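Local coordinates for putative flavoprotein decarboxylase (PDB 6JLS) that binds flavin mononucleotide and acts as an FMN-dependent cysteine decarboxylase in the biosynthesis of thioviridamide, at residues R88-S93 against T119-A124; S26-A31 against A132-P137. One frame throughout, in Å; residues are numbered along the deposited sequence.

Interaction 1: residues R88-S93 against T119-A124. With FMN (flavin mononucleotide), chain B.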
loop_
_atom_site.group_PDB
_atom_site.type_symbol
_atom_site.label_atom_id
_atom_site.label_comp_id
_atom_site.label_asym_id
_atom_site.label_seq_id
_atom_site.Cartn_x
_atom_site.Cartn_y
_atom_site.Cartn_z
ATOM N N ARG A 88 -5.980 6.605 32.609
ATOM C CA ARG A 88 -7.241 6.773 33.316
ATOM C C ARG A 88 -7.750 5.433 33.831
ATOM O O ARG A 88 -8.230 5.335 34.964
ATOM C CB ARG A 88 -8.268 7.426 32.396
ATOM C CG ARG A 88 -9.475 8.034 33.113
ATOM C CD ARG A 88 -10.584 8.422 32.127
ATOM N NE ARG A 88 -10.074 9.167 30.973
ATOM C CZ ARG A 88 -9.960 8.662 29.745
ATOM N NH1 ARG A 88 -10.331 7.409 29.504
ATOM N NH2 ARG A 88 -9.477 9.406 28.754
ATOM N N ILE A 89 -7.629 4.382 33.020
ATOM C CA ILE A 89 -8.118 3.063 33.418
ATOM C C ILE A 89 -7.262 2.483 34.540
ATOM O O ILE A 89 -7.777 1.842 35.464
ATOM C CB ILE A 89 -8.179 2.129 32.191
ATOM C CG1 ILE A 89 -9.416 2.445 31.356
ATOM C CG2 ILE A 89 -8.188 0.674 32.616
ATOM C CD1 ILE A 89 -9.534 1.616 30.108
ATOM N N ALA A 90 -5.948 2.699 34.486
ATOM C CA ALA A 90 -5.106 2.297 35.610
ATOM C C ALA A 90 -5.575 2.952 36.903
ATOM O O ALA A 90 -5.732 2.278 37.927
ATOM C CB ALA A 90 -3.644 2.649 35.342
ATOM N N ALA A 91 -5.822 4.265 36.864
ATOM C CA ALA A 91 -6.266 4.976 38.060
ATOM C C ALA A 91 -7.590 4.435 38.578
ATOM O O ALA A 91 -7.766 4.306 39.792
ATOM C CB ALA A 91 -6.385 6.473 37.773
ATOM N N GLU A 92 -8.512 4.088 37.678
ATOM C CA GLU A 92 -9.842 3.606 38.026
ATOM C C GLU A 92 -9.878 2.129 38.404
ATOM O O GLU A 92 -10.959 1.604 38.673
ATOM C CB GLU A 92 -10.797 3.866 36.854
ATOM C CG GLU A 92 -10.915 5.341 36.477
ATOM C CD GLU A 92 -11.716 5.591 35.204
ATOM O OE1 GLU A 92 -12.150 4.613 34.548
ATOM O OE2 GLU A 92 -11.905 6.781 34.863
ATOM N N SER A 93 -8.750 1.436 38.431
ATOM C CA SER A 93 -8.764 -0.001 38.670
ATOM C C SER A 93 -8.572 -0.307 40.145
ATOM O O SER A 93 -7.776 0.343 40.825
ATOM C CB SER A 93 -7.667 -0.686 37.859
ATOM O OG SER A 93 -7.871 -0.506 36.475
ATOM N N THR A 119 2.583 -2.192 29.914
ATOM C CA THR A 119 3.554 -1.811 30.938
ATOM C C THR A 119 3.262 -0.430 31.509
ATOM O O THR A 119 3.538 -0.187 32.691
ATOM C CB THR A 119 4.979 -1.856 30.383
ATOM O OG1 THR A 119 5.037 -1.128 29.143
ATOM C CG2 THR A 119 5.419 -3.304 30.155
ATOM N N GLN A 120 2.708 0.484 30.701
ATOM C CA GLN A 120 2.335 1.795 31.229
ATOM C C GLN A 120 1.185 1.687 32.224
ATOM O O GLN A 120 1.157 2.407 33.232
ATOM C CB GLN A 120 1.959 2.738 30.094
ATOM C CG GLN A 120 3.133 3.244 29.298
ATOM C CD GLN A 120 2.675 3.867 28.007
ATOM O OE1 GLN A 120 1.768 4.692 28.002
ATOM N NE2 GLN A 120 3.262 3.439 26.892
ATOM N N ILE A 121 0.222 0.796 31.957
ATOM C CA ILE A 121 -0.884 0.612 32.892
ATOM C C ILE A 121 -0.372 0.107 34.236
ATOM O O ILE A 121 -0.774 0.603 35.293
ATOM C CB ILE A 121 -1.942 -0.328 32.294
ATOM C CG1 ILE A 121 -2.831 0.434 31.293
ATOM C CG2 ILE A 121 -2.806 -0.932 33.398
ATOM C CD1 ILE A 121 -3.630 -0.487 30.349
ATOM N N VAL A 122 0.522 -0.880 34.224
ATOM C CA VAL A 122 1.022 -1.436 35.478
ATOM C C VAL A 122 1.801 -0.378 36.245
ATOM O O VAL A 122 1.572 -0.162 37.440
ATOM C CB VAL A 122 1.879 -2.692 35.218
ATOM C CG1 VAL A 122 2.580 -3.162 36.526
ATOM C CG2 VAL A 122 1.021 -3.806 34.644
ATOM N N MET A 123 2.722 0.314 35.566
ATOM C CA MET A 123 3.548 1.289 36.274
ATOM C C MET A 123 2.759 2.512 36.732
ATOM O O MET A 123 3.227 3.223 37.625
ATOM C CB MET A 123 4.729 1.718 35.413
ATOM C CG MET A 123 5.778 0.643 35.303
ATOM S SD MET A 123 7.296 1.252 34.572
ATOM C CE MET A 123 7.790 2.444 35.828
ATOM N N ALA A 124 1.580 2.771 36.159
ATOM C CA ALA A 124 0.723 3.855 36.622
ATOM C C ALA A 124 -0.236 3.424 37.722
ATOM O O ALA A 124 -0.844 4.281 38.370
ATOM C CB ALA A 124 -0.082 4.440 35.449
HETATM N N1 FMN B . 5.595 8.623 29.687
HETATM C C2 FMN B . 6.434 9.311 30.535
HETATM O O2 FMN B . 7.392 8.729 31.037
HETATM N N3 FMN B . 6.194 10.637 30.826
HETATM C C4 FMN B . 5.113 11.291 30.268
HETATM O O4 FMN B . 4.895 12.478 30.522
HETATM C C4A FMN B . 4.268 10.598 29.411
HETATM N N5 FMN B . 3.185 11.242 28.845
HETATM C C5A FMN B . 2.337 10.563 27.996
HETATM C C6 FMN B . 1.253 11.237 27.448
HETATM C C7 FMN B . 0.386 10.570 26.583
HETATM C C7M FMN B . -0.784 11.323 26.002
HETATM C C8 FMN B . 0.610 9.215 26.268
HETATM C C8M FMN B . -0.322 8.490 25.333
HETATM C C9 FMN B . 1.704 8.542 26.828
HETATM C C9A FMN B . 2.569 9.219 27.695
HETATM N N10 FMN B . 3.659 8.573 28.264
HETATM C C10 FMN B . 4.508 9.259 29.117
HETATM C "C1'" FMN B . 3.940 7.134 27.938
HETATM C "C2'" FMN B . 5.068 7.084 26.894
HETATM O "O2'" FMN B . 4.702 7.710 25.676
HETATM C "C3'" FMN B . 5.508 5.654 26.612
HETATM O "O3'" FMN B . 6.153 5.156 27.761
HETATM C "C4'" FMN B . 6.442 5.634 25.403
HETATM O "O4'" FMN B . 6.740 4.327 24.943
HETATM C "C5'" FMN B . 7.739 6.372 25.704
HETATM O "O5'" FMN B . 8.548 6.187 24.567
HETATM P P FMN B . 9.986 6.875 24.443
HETATM O O1P FMN B . 10.578 7.048 25.831
HETATM O O2P FMN B . 10.892 5.972 23.634
HETATM O O3P FMN B . 9.845 8.232 23.804
#

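Interaction 2: residues S26-A31 against A132-P137. With FMN (flavin mononucleotide), chain C.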
loop_
_atom_site.group_PDB
_atom_site.type_symbol
_atom_site.label_atom_id
_atom_site.label_comp_id
_atom_site.label_asym_id
_atom_site.label_seq_id
_atom_site.Cartn_x
_atom_site.Cartn_y
_atom_site.Cartn_z
ATOM N N SER A 26 2.351 -14.551 25.144
ATOM C CA SER A 26 2.462 -15.975 25.399
ATOM C C SER A 26 1.224 -16.659 24.831
ATOM O O SER A 26 0.137 -16.073 24.805
ATOM C CB SER A 26 2.585 -16.252 26.899
ATOM O OG SER A 26 2.251 -17.592 27.199
ATOM N N VAL A 27 1.380 -17.898 24.360
ATOM C CA VAL A 27 0.212 -18.549 23.789
ATOM C C VAL A 27 -0.882 -18.726 24.844
ATOM O O VAL A 27 -2.069 -18.749 24.497
ATOM C CB VAL A 27 0.570 -19.893 23.115
ATOM C CG1 VAL A 27 0.826 -20.969 24.134
ATOM C CG2 VAL A 27 -0.568 -20.325 22.193
ATOM N N SER A 28 -0.513 -18.786 26.135
ATOM C CA SER A 28 -1.506 -18.865 27.205
ATOM C C SER A 28 -2.515 -17.730 27.167
ATOM O O SER A 28 -3.601 -17.872 27.737
ATOM C CB SER A 28 -0.833 -18.858 28.569
ATOM O OG SER A 28 -0.026 -20.001 28.720
ATOM N N SER A 29 -2.196 -16.607 26.520
ATOM C CA SER A 29 -3.181 -15.539 26.529
ATOM C C SER A 29 -4.393 -15.835 25.638
ATOM O O SER A 29 -5.339 -15.043 25.650
ATOM C CB SER A 29 -2.518 -14.201 26.170
ATOM O OG SER A 29 -1.859 -14.256 24.925
ATOM N N VAL A 30 -4.426 -16.972 24.922
ATOM C CA VAL A 30 -5.663 -17.381 24.243
ATOM C C VAL A 30 -6.776 -17.661 25.236
ATOM O O VAL A 30 -7.953 -17.668 24.863
ATOM C CB VAL A 30 -5.484 -18.635 23.349
ATOM C CG1 VAL A 30 -4.525 -18.371 22.240
ATOM C CG2 VAL A 30 -5.045 -19.844 24.174
ATOM N N ALA A 31 -6.429 -17.931 26.489
ATOM C CA ALA A 31 -7.384 -18.089 27.573
ATOM C C ALA A 31 -8.015 -16.774 28.001
ATOM O O ALA A 31 -8.891 -16.792 28.877
ATOM C CB ALA A 31 -6.683 -18.737 28.766
ATOM N N ALA A 132 1.329 -13.200 36.732
ATOM C CA ALA A 132 1.412 -14.654 36.554
ATOM C C ALA A 132 2.472 -14.974 35.499
ATOM O O ALA A 132 2.163 -15.033 34.293
ATOM C CB ALA A 132 0.055 -15.235 36.162
ATOM N N PRO A 133 3.732 -15.178 35.906
ATOM C CA PRO A 133 4.773 -15.517 34.924
ATOM C C PRO A 133 4.450 -16.817 34.209
ATOM O O PRO A 133 3.947 -17.776 34.800
ATOM C CB PRO A 133 6.044 -15.663 35.776
ATOM C CG PRO A 133 5.746 -14.975 37.059
ATOM C CD PRO A 133 4.263 -15.137 37.275
ATOM N N VAL A 134 4.734 -16.836 32.912
ATOM C CA VAL A 134 4.626 -18.045 32.106
ATOM C C VAL A 134 5.819 -18.045 31.168
ATOM O O VAL A 134 6.018 -17.083 30.415
ATOM C CB VAL A 134 3.308 -18.115 31.308
ATOM C CG1 VAL A 134 3.275 -19.356 30.439
ATOM C CG2 VAL A 134 2.116 -18.092 32.231
ATOM N N MET A 135 6.618 -19.103 31.223
ATOM C CA MET A 135 7.747 -19.263 30.319
ATOM C C MET A 135 8.279 -20.677 30.497
ATOM O O MET A 135 7.930 -21.372 31.461
ATOM C CB MET A 135 8.842 -18.220 30.587
ATOM C CG MET A 135 9.412 -18.297 32.005
ATOM S SD MET A 135 10.357 -16.855 32.532
ATOM C CE MET A 135 9.020 -15.683 32.804
ATOM N N ASN A 136 9.107 -21.107 29.546
ATOM C CA ASN A 136 9.759 -22.401 29.695
ATOM C C ASN A 136 10.712 -22.348 30.884
ATOM O O ASN A 136 11.371 -21.327 31.103
ATOM C CB ASN A 136 10.517 -22.793 28.421
ATOM C CG ASN A 136 11.428 -21.691 27.908
ATOM O OD1 ASN A 136 11.072 -20.511 27.920
ATOM N ND2 ASN A 136 12.611 -22.075 27.443
ATOM N N PRO A 137 10.778 -23.407 31.694
ATOM C CA PRO A 137 11.689 -23.379 32.852
ATOM C C PRO A 137 13.166 -23.229 32.478
ATOM O O PRO A 137 13.982 -22.991 33.370
ATOM C CB PRO A 137 11.400 -24.712 33.557
ATOM C CG PRO A 137 9.975 -25.027 33.166
ATOM C CD PRO A 137 9.872 -24.568 31.731
HETATM N N1 FMN C . 7.689 -15.738 26.080
HETATM C C2 FMN C . 7.422 -15.927 27.418
HETATM O O2 FMN C . 7.999 -15.233 28.251
HETATM N N3 FMN C . 6.523 -16.894 27.817
HETATM C C4 FMN C . 5.879 -17.679 26.883
HETATM O O4 FMN C . 5.073 -18.543 27.234
HETATM C C4A FMN C . 6.147 -17.487 25.533
HETATM N N5 FMN C . 5.507 -18.266 24.588
HETATM C C5A FMN C . 5.768 -18.088 23.246
HETATM C C6 FMN C . 5.113 -18.891 22.322
HETATM C C7 FMN C . 5.359 -18.722 20.959
HETATM C C7M FMN C . 4.637 -19.607 19.975
HETATM C C8 FMN C . 6.272 -17.741 20.524
HETATM C C8M FMN C . 6.540 -17.553 19.054
HETATM C C9 FMN C . 6.930 -16.938 21.464
HETATM C C9A FMN C . 6.677 -17.112 22.829
HETATM N N10 FMN C . 7.320 -16.329 23.780
HETATM C C10 FMN C . 7.055 -16.513 25.128
HETATM C "C1'" FMN C . 8.285 -15.261 23.353
HETATM C "C2'" FMN C . 7.568 -13.903 23.421
HETATM O "O2'" FMN C . 6.466 -13.831 22.532
HETATM C "C3'" FMN C . 8.521 -12.750 23.137
HETATM O "O3'" FMN C . 9.429 -12.654 24.209
HETATM C "C4'" FMN C . 7.725 -11.457 22.970
HETATM O "O4'" FMN C . 8.507 -10.371 22.502
HETATM C "C5'" FMN C . 7.043 -11.064 24.272
HETATM O "O5'" FMN C . 6.445 -9.815 24.021
HETATM P P FMN C . 5.552 -9.078 25.124
HETATM O O1P FMN C . 6.043 -9.470 26.506
HETATM O O2P FMN C . 5.705 -7.582 24.957
HETATM O O3P FMN C . 4.114 -9.506 24.980
#

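Interaction 1: residues R88-S93 against T119-A124
The methyl group of Ala90 meets helix 117-124 at two side chains and one backbone oxygen. Ala90 CB lies 3.5 Å from Ile121 O and 4.0 Å from Ala124 CB. The remaining touch is with the branch methyl of isoleucine, Ala90 CB standing 4.2 Å from Ile121 CG2. Ile121 has CG2 roughly anti to its own backbone N and CG1 beside that nitrogen (chi1 -79°), which sets the methyl branch against Ala90 while the side chain also packs on Ala50 of strand 46-51. No hydrogen bond spans the segments. With Ala90 CA 5.3 Å from Ile121 CA, a bare methyl suits Ala90; on the next turn Ala124 offers another small one.

Further out, Ile89 rests on His48 and Val122 on Val96 and Val98, so branched apolar residues seat both helices on the sheet. Where helix 85-91 gives way to the next strand, Ser93 OG turns back to donate to Ile89 O at 2.6 Å, from a position tilted 34° out of the carbonyl plane, and is also hydrogen-bonded to Thr20. On another side of helix 117-124, Gln120 reaches an FMN bound mainly by a second subunit: Gln120 NE2 is 3.2 Å from FMN C3' and Gln120 OE1 3.3 Å from FMN C1'. OE1 accepts a hydrogen bond from His86 NE2, which probably fixes the amide's rotation beside the ribityl chain. The arrangement is that of adjacent helices on one face of the parallel sheet in a Rossmann-like flavoprotein fold, with one helix carried into a flavin site shared between subunits.

Interaction 2: residues S26-A31 against A132-P137
Ser26 holds OG opposite its backbone N (chi1 160°), and Val134 CG1 is likewise opposite its own N (chi1 177°); with both groups extended, Ser26 OG comes 3.8 Å from Val134 CG1. Ser28 OG, set beside its own nitrogen, reaches the same methyl, 3.8 Å from Val134 CG1. Small serines fit a tight turn: Ser26 OG accepts from Ser28 N at 3.2 Å, an ST turn, and Ser26 O takes both the backbone N and the hydroxyl of Ser29, the latter, Ser29 OG, at 2.7 Å and nearly in line with the carbonyl.

The N3-O4 edge of the flavin pyrimidine abuts both segments where they meet. FMN N3 donates an almost straight bond to Val134 O (2.7 Å, 174°), a contact that reads the imide of the flavin through backbone rather than side chain. Ser26 OG comes within 3.0 Å of FMN O4.

Both loops lean on strand 95-101, which runs between strands 18-23 and 129-133: Ser26 and Val134 each pack on Pro100, Val134 pairs through its backbone with Ala101, and Met135 lies against helix 103-110.

Interactions 1 and 2 lie on opposite sides of the chain's centre, with centres 22 Å apart and nearest atoms about 10 Å apart. Helix 117-124 of interaction 1 leads into strand 129-133, which ends in the flavin-binding loop of interaction 2. The two contacts relate to different FMN molecules. Segments 26-31 and 132-137 border the flavin of their own subunit, Val134 O taking its N3-H, whereas Gln120 of interaction 1 lies against one held mainly by another subunit. Between copies, Ala124 packs on Asn136 of the second subunit, and Asn136 here on Ala124 of the fourth subunit, whose Cys114 O also hydrogen-bonds this chain's FMN, consistent with a flavin pocket completed across the subunit interface.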